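PDB 4ART: structural protein ORF273 from Acidianus two-tailed virus, which is a structural protein of the virion, itself stable to heat and acid, whose precise role is not established. Local coordinates for residues I87-D98 against N136-F147. Residues are numbered along the deposited sequence; the frame is centred on the assembly and turned at random.
Sequences IYAFVETDVTRD and NLKYYIHAVVEF
Strands 87-96 and 139-146 pair in parallel, from Ala89 beside Tyr139 to Thr96 beside Glu146, within the mixed sheet of this alpha/beta protein. They are joined by a beta-alpha-beta crossover through helices 99-108 and 113-123. The backbone ladder runs without a break. Phe90 O accepts a hydrogen bond from Ile141 N at 2.7 Å, and Phe147 N closes the C-terminal end on Thr96 O. At the N-terminal ends of the strands Tyr88 O takes two donors, Lys138 N and Tyr139 N. There Tyr88 and Ala89 form a classic beta bulge opposite Ile61 of the neighbouring strand 58-62.

Two side-chain hydrogen bonds reinforce the pairing on the face carrying Phe90, Glu92 and Asp94. Tyr140 OH donates to Glu92 OE1 at 2.7 Å, from above the carboxylate plane. His142 NE2 donates to Asp94 OD2 at 2.7 Å, with the oxygen near the plane of the imidazole. The N-H...O angle is a bent 143°. The imidazole CG lies anti to the backbone N (chi1 -172°), which carries NE2 across to strand 87-96. His142 ND1 bonds weakly to Gly109 O, so both ring nitrogens have partners. The Asp94 carboxylate may favour a protonated imidazole.

Aromatic contacts gather at the N-terminal ends of the strands. The edge of Tyr139 meets the face of Tyr88 in an offset edge-to-face pair, planes 85° apart. A water joins their hydroxyls. Phe90 CD2 packs against Tyr140 CD1 at the ring edges, 3.7 Å apart.

The face carrying Ala89, Val91 and Val95 is packed mainly by apolar groups. Ala89 CB touches Ile141 CD1, and Val91 CG2 meets Ile141 CB. Helix 23-44 covers this face through Val35 on Ala143 and Ile39 on Val145. Farther along, Val95 CG1 comes within 3.6 Å of Phe147 CD1.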
loop_
_atom_site.group_PDB
_atom_site.type_symbol
_atom_site.label_atom_id
_atom_site.label_comp_id
_atom_site.label_asym_id
_atom_site.label_seq_id
_atom_site.Cartn_x
_atom_site.Cartn_y
_atom_site.Cartn_z
ATOM N N ILE A 87 -18.303 -10.486 15.478
ATOM C CA ILE A 87 -16.935 -10.404 14.952
ATOM C C ILE A 87 -15.936 -10.297 16.101
ATOM O O ILE A 87 -16.014 -9.366 16.910
ATOM C CB ILE A 87 -16.780 -9.264 13.908
ATOM C CG1 ILE A 87 -17.714 -9.499 12.712
ATOM C CG2 ILE A 87 -15.295 -9.129 13.455
ATOM C CD1 ILE A 87 -17.992 -8.301 11.874
ATOM N N TYR A 88 -14.997 -11.247 16.159
ATOM C CA TYR A 88 -13.971 -11.346 17.197
ATOM C C TYR A 88 -12.571 -10.949 16.669
ATOM O O TYR A 88 -11.770 -10.355 17.403
ATOM C CB TYR A 88 -13.949 -12.787 17.717
ATOM C CG TYR A 88 -13.002 -13.053 18.864
ATOM C CD1 TYR A 88 -13.051 -12.287 20.024
ATOM C CD2 TYR A 88 -12.114 -14.126 18.826
ATOM C CE1 TYR A 88 -12.232 -12.576 21.117
ATOM C CE2 TYR A 88 -11.289 -14.426 19.919
ATOM C CZ TYR A 88 -11.355 -13.647 21.059
ATOM O OH TYR A 88 -10.552 -13.922 22.132
ATOM N N ALA A 89 -12.280 -11.295 15.406
ATOM C CA ALA A 89 -11.002 -11.005 14.755
ATOM C C ALA A 89 -11.210 -10.638 13.306
ATOM O O ALA A 89 -12.094 -11.192 12.637
ATOM C CB ALA A 89 -10.056 -12.203 14.863
ATOM N N PHE A 90 -10.402 -9.684 12.824
ATOM C CA PHE A 90 -10.391 -9.230 11.430
ATOM C C PHE A 90 -9.100 -9.759 10.807
ATOM O O PHE A 90 -8.047 -9.639 11.407
ATOM C CB PHE A 90 -10.460 -7.699 11.358
ATOM C CG PHE A 90 -10.348 -7.122 9.970
ATOM C CD1 PHE A 90 -11.387 -7.253 9.058
ATOM C CD2 PHE A 90 -9.209 -6.437 9.578
ATOM C CE1 PHE A 90 -11.285 -6.710 7.774
ATOM C CE2 PHE A 90 -9.104 -5.898 8.299
ATOM C CZ PHE A 90 -10.150 -6.012 7.405
ATOM N N VAL A 91 -9.198 -10.397 9.639
ATOM C CA VAL A 91 -8.054 -11.003 8.963
ATOM C C VAL A 91 -7.793 -10.275 7.645
ATOM O O VAL A 91 -8.692 -10.133 6.835
ATOM C CB VAL A 91 -8.252 -12.527 8.714
ATOM C CG1 VAL A 91 -6.982 -13.174 8.168
ATOM C CG2 VAL A 91 -8.730 -13.248 9.958
ATOM N N GLU A 92 -6.543 -9.837 7.441
ATOM C CA GLU A 92 -6.079 -9.233 6.201
ATOM C C GLU A 92 -5.012 -10.177 5.624
ATOM O O GLU A 92 -3.980 -10.423 6.258
ATOM C CB GLU A 92 -5.515 -7.824 6.447
ATOM C CG GLU A 92 -4.861 -7.189 5.232
ATOM C CD GLU A 92 -4.570 -5.701 5.319
ATOM O OE1 GLU A 92 -4.724 -5.110 6.414
ATOM O OE2 GLU A 92 -4.176 -5.123 4.280
ATOM N N THR A 93 -5.267 -10.699 4.428
ATOM C CA THR A 93 -4.343 -11.593 3.746
ATOM C C THR A 93 -3.625 -10.871 2.605
ATOM O O THR A 93 -4.266 -10.289 1.732
ATOM C CB THR A 93 -5.064 -12.851 3.285
ATOM O OG1 THR A 93 -5.784 -13.376 4.397
ATOM C CG2 THR A 93 -4.113 -13.903 2.734
ATOM N N ASP A 94 -2.285 -10.884 2.654
ATOM C CA ASP A 94 -1.433 -10.320 1.602
ATOM C C ASP A 94 -0.794 -11.532 0.938
ATOM O O ASP A 94 -0.471 -12.530 1.619
ATOM C CB ASP A 94 -0.310 -9.436 2.188
ATOM C CG ASP A 94 -0.631 -7.975 2.423
ATOM O OD1 ASP A 94 -1.546 -7.450 1.750
ATOM O OD2 ASP A 94 0.095 -7.330 3.222
ATOM N N VAL A 95 -0.592 -11.446 -0.366
ATOM C CA VAL A 95 0.028 -12.500 -1.152
ATOM C C VAL A 95 1.291 -11.922 -1.783
ATOM O O VAL A 95 1.268 -10.824 -2.333
ATOM C CB VAL A 95 -0.975 -13.121 -2.155
ATOM C CG1 VAL A 95 -0.275 -13.791 -3.327
ATOM C CG2 VAL A 95 -1.911 -14.100 -1.443
ATOM N N THR A 96 2.406 -12.636 -1.650
ATOM C CA THR A 96 3.684 -12.158 -2.154
ATOM C C THR A 96 4.423 -13.222 -2.968
ATOM O O THR A 96 4.151 -14.413 -2.831
ATOM C CB THR A 96 4.491 -11.560 -0.990
ATOM O OG1 THR A 96 5.620 -10.861 -1.507
ATOM C CG2 THR A 96 4.919 -12.615 0.013
ATOM N N ARG A 97 5.358 -12.772 -3.819
ATOM C CA ARG A 97 6.178 -13.628 -4.668
ATOM C C ARG A 97 7.675 -13.290 -4.512
ATOM O O ARG A 97 8.529 -13.941 -5.118
ATOM C CB ARG A 97 5.687 -13.588 -6.137
ATOM C CG ARG A 97 4.401 -14.416 -6.345
ATOM C CD ARG A 97 3.806 -14.353 -7.746
ATOM N NE ARG A 97 2.427 -14.870 -7.795
ATOM C CZ ARG A 97 2.088 -16.142 -7.994
ATOM N NH1 ARG A 97 3.025 -17.068 -8.168
ATOM N NH2 ARG A 97 0.811 -16.496 -8.034
ATOM N N ASP A 98 7.984 -12.295 -3.660
ATOM C CA ASP A 98 9.347 -11.857 -3.342
ATOM C C ASP A 98 9.605 -12.174 -1.879
ATOM O O ASP A 98 8.824 -11.764 -1.015
ATOM C CB ASP A 98 9.539 -10.341 -3.628
ATOM C CG ASP A 98 10.921 -9.810 -3.248
ATOM O OD1 ASP A 98 11.928 -10.489 -3.557
ATOM O OD2 ASP A 98 10.998 -8.701 -2.651
ATOM N N ASN A 136 -17.014 -5.710 19.454
ATOM C CA ASN A 136 -16.398 -6.818 20.231
ATOM C C ASN A 136 -15.125 -7.457 19.613
ATOM O O ASN A 136 -14.693 -8.572 19.974
ATOM C CB ASN A 136 -17.470 -7.837 20.596
ATOM C CG ASN A 136 -18.771 -7.170 21.027
ATOM O OD1 ASN A 136 -18.794 -6.223 21.833
ATOM N ND2 ASN A 136 -19.877 -7.594 20.454
ATOM N N LEU A 137 -14.527 -6.717 18.679
ATOM C CA LEU A 137 -13.322 -7.097 17.970
ATOM C C LEU A 137 -12.136 -7.034 18.933
ATOM O O LEU A 137 -11.886 -5.997 19.546
ATOM C CB LEU A 137 -13.154 -6.095 16.838
ATOM C CG LEU A 137 -12.198 -6.411 15.734
ATOM C CD1 LEU A 137 -12.483 -7.708 15.084
ATOM C CD2 LEU A 137 -12.345 -5.417 14.697
ATOM N N LYS A 138 -11.425 -8.149 19.092
ATOM C CA LYS A 138 -10.268 -8.186 19.994
ATOM C C LYS A 138 -8.954 -8.221 19.203
ATOM O O LYS A 138 -7.971 -7.601 19.614
ATOM C CB LYS A 138 -10.363 -9.389 20.936
ATOM C CG LYS A 138 -9.337 -9.380 22.080
ATOM C CD LYS A 138 -9.547 -10.548 23.015
ATOM C CE LYS A 138 -8.484 -10.682 24.073
ATOM N NZ LYS A 138 -8.739 -9.771 25.221
ATOM N N TYR A 139 -8.936 -8.938 18.065
ATOM C CA TYR A 139 -7.713 -9.138 17.303
ATOM C C TYR A 139 -7.706 -8.684 15.882
ATOM O O TYR A 139 -8.713 -8.752 15.175
ATOM C CB TYR A 139 -7.311 -10.623 17.332
ATOM C CG TYR A 139 -6.980 -11.160 18.713
ATOM C CD1 TYR A 139 -5.729 -10.960 19.276
ATOM C CD2 TYR A 139 -7.899 -11.935 19.420
ATOM C CE1 TYR A 139 -5.404 -11.491 20.527
ATOM C CE2 TYR A 139 -7.592 -12.464 20.677
ATOM C CZ TYR A 139 -6.342 -12.235 21.230
ATOM O OH TYR A 139 -6.007 -12.733 22.474
ATOM N N TYR A 140 -6.527 -8.229 15.461
ATOM C CA TYR A 140 -6.245 -7.908 14.082
ATOM C C TYR A 140 -5.228 -8.954 13.621
ATOM O O TYR A 140 -4.194 -9.139 14.261
ATOM C CB TYR A 140 -5.714 -6.468 13.880
ATOM C CG TYR A 140 -5.147 -6.288 12.479
ATOM C CD1 TYR A 140 -5.975 -6.041 11.399
ATOM C CD2 TYR A 140 -3.789 -6.480 12.223
ATOM C CE1 TYR A 140 -5.464 -5.953 10.099
ATOM C CE2 TYR A 140 -3.273 -6.422 10.933
ATOM C CZ TYR A 140 -4.107 -6.141 9.875
ATOM O OH TYR A 140 -3.531 -6.036 8.629
ATOM N N ILE A 141 -5.542 -9.654 12.524
ATOM C CA ILE A 141 -4.659 -10.721 12.024
ATOM C C ILE A 141 -4.160 -10.397 10.620
ATOM O O ILE A 141 -4.945 -10.106 9.726
ATOM C CB ILE A 141 -5.342 -12.126 12.092
ATOM C CG1 ILE A 141 -5.865 -12.423 13.509
ATOM C CG2 ILE A 141 -4.415 -13.222 11.585
ATOM C CD1 ILE A 141 -6.633 -13.777 13.667
ATOM N N HIS A 142 -2.850 -10.458 10.446
ATOM C CA HIS A 142 -2.222 -10.259 9.157
ATOM C C HIS A 142 -1.606 -11.566 8.739
ATOM O O HIS A 142 -0.710 -12.059 9.428
ATOM C CB HIS A 142 -1.171 -9.138 9.209
ATOM C CG HIS A 142 -0.622 -8.768 7.844
ATOM N ND1 HIS A 142 0.589 -8.142 7.718
ATOM C CD2 HIS A 142 -1.164 -8.895 6.595
ATOM C CE1 HIS A 142 0.777 -7.941 6.416
ATOM N NE2 HIS A 142 -0.240 -8.378 5.697
ATOM N N ALA A 143 -2.160 -12.177 7.673
ATOM C CA ALA A 143 -1.682 -13.439 7.106
ATOM C C ALA A 143 -0.934 -13.128 5.831
ATOM O O ALA A 143 -1.420 -12.354 5.023
ATOM C CB ALA A 143 -2.839 -14.384 6.828
ATOM N N VAL A 144 0.277 -13.662 5.682
ATOM C CA VAL A 144 1.088 -13.419 4.481
ATOM C C VAL A 144 1.434 -14.737 3.832
ATOM O O VAL A 144 1.987 -15.622 4.487
ATOM C CB VAL A 144 2.354 -12.536 4.732
ATOM C CG1 VAL A 144 2.976 -12.063 3.415
ATOM C CG2 VAL A 144 2.031 -11.342 5.632
ATOM N N VAL A 145 1.059 -14.890 2.570
ATOM C CA VAL A 145 1.357 -16.098 1.809
ATOM C C VAL A 145 2.430 -15.790 0.763
ATOM O O VAL A 145 2.281 -14.839 -0.020
ATOM C CB VAL A 145 0.100 -16.743 1.183
ATOM C CG1 VAL A 145 0.414 -18.130 0.639
ATOM C CG2 VAL A 145 -1.040 -16.817 2.193
ATOM N N GLU A 146 3.512 -16.580 0.782
ATOM C CA GLU A 146 4.627 -16.496 -0.160
ATOM C C GLU A 146 4.461 -17.576 -1.248
ATOM O O GLU A 146 4.368 -18.760 -0.917
ATOM C CB GLU A 146 5.978 -16.643 0.578
ATOM C CG GLU A 146 7.180 -16.975 -0.292
ATOM C CD GLU A 146 7.676 -15.905 -1.245
ATOM O OE1 GLU A 146 7.278 -14.724 -1.113
ATOM O OE2 GLU A 146 8.488 -16.261 -2.129
ATOM N N PHE A 147 4.429 -17.158 -2.543
ATOM C CA PHE A 147 4.309 -18.071 -3.694
ATOM C C PHE A 147 5.633 -18.408 -4.375
ATOM O O PHE A 147 6.512 -17.559 -4.457
ATOM C CB PHE A 147 3.296 -17.541 -4.707
ATOM C CG PHE A 147 1.878 -17.880 -4.327
ATOM C CD1 PHE A 147 1.189 -17.110 -3.399
ATOM C CD2 PHE A 147 1.251 -19.001 -4.850
ATOM C CE1 PHE A 147 -0.110 -17.447 -3.017
ATOM C CE2 PHE A 147 -0.049 -19.334 -4.473
ATOM C CZ PHE A 147 -0.723 -18.556 -3.557
HETATM O O HOH W 1 -17.675 -7.061 17.043
HETATM O O HOH W 2 -7.821 -13.899 23.914
#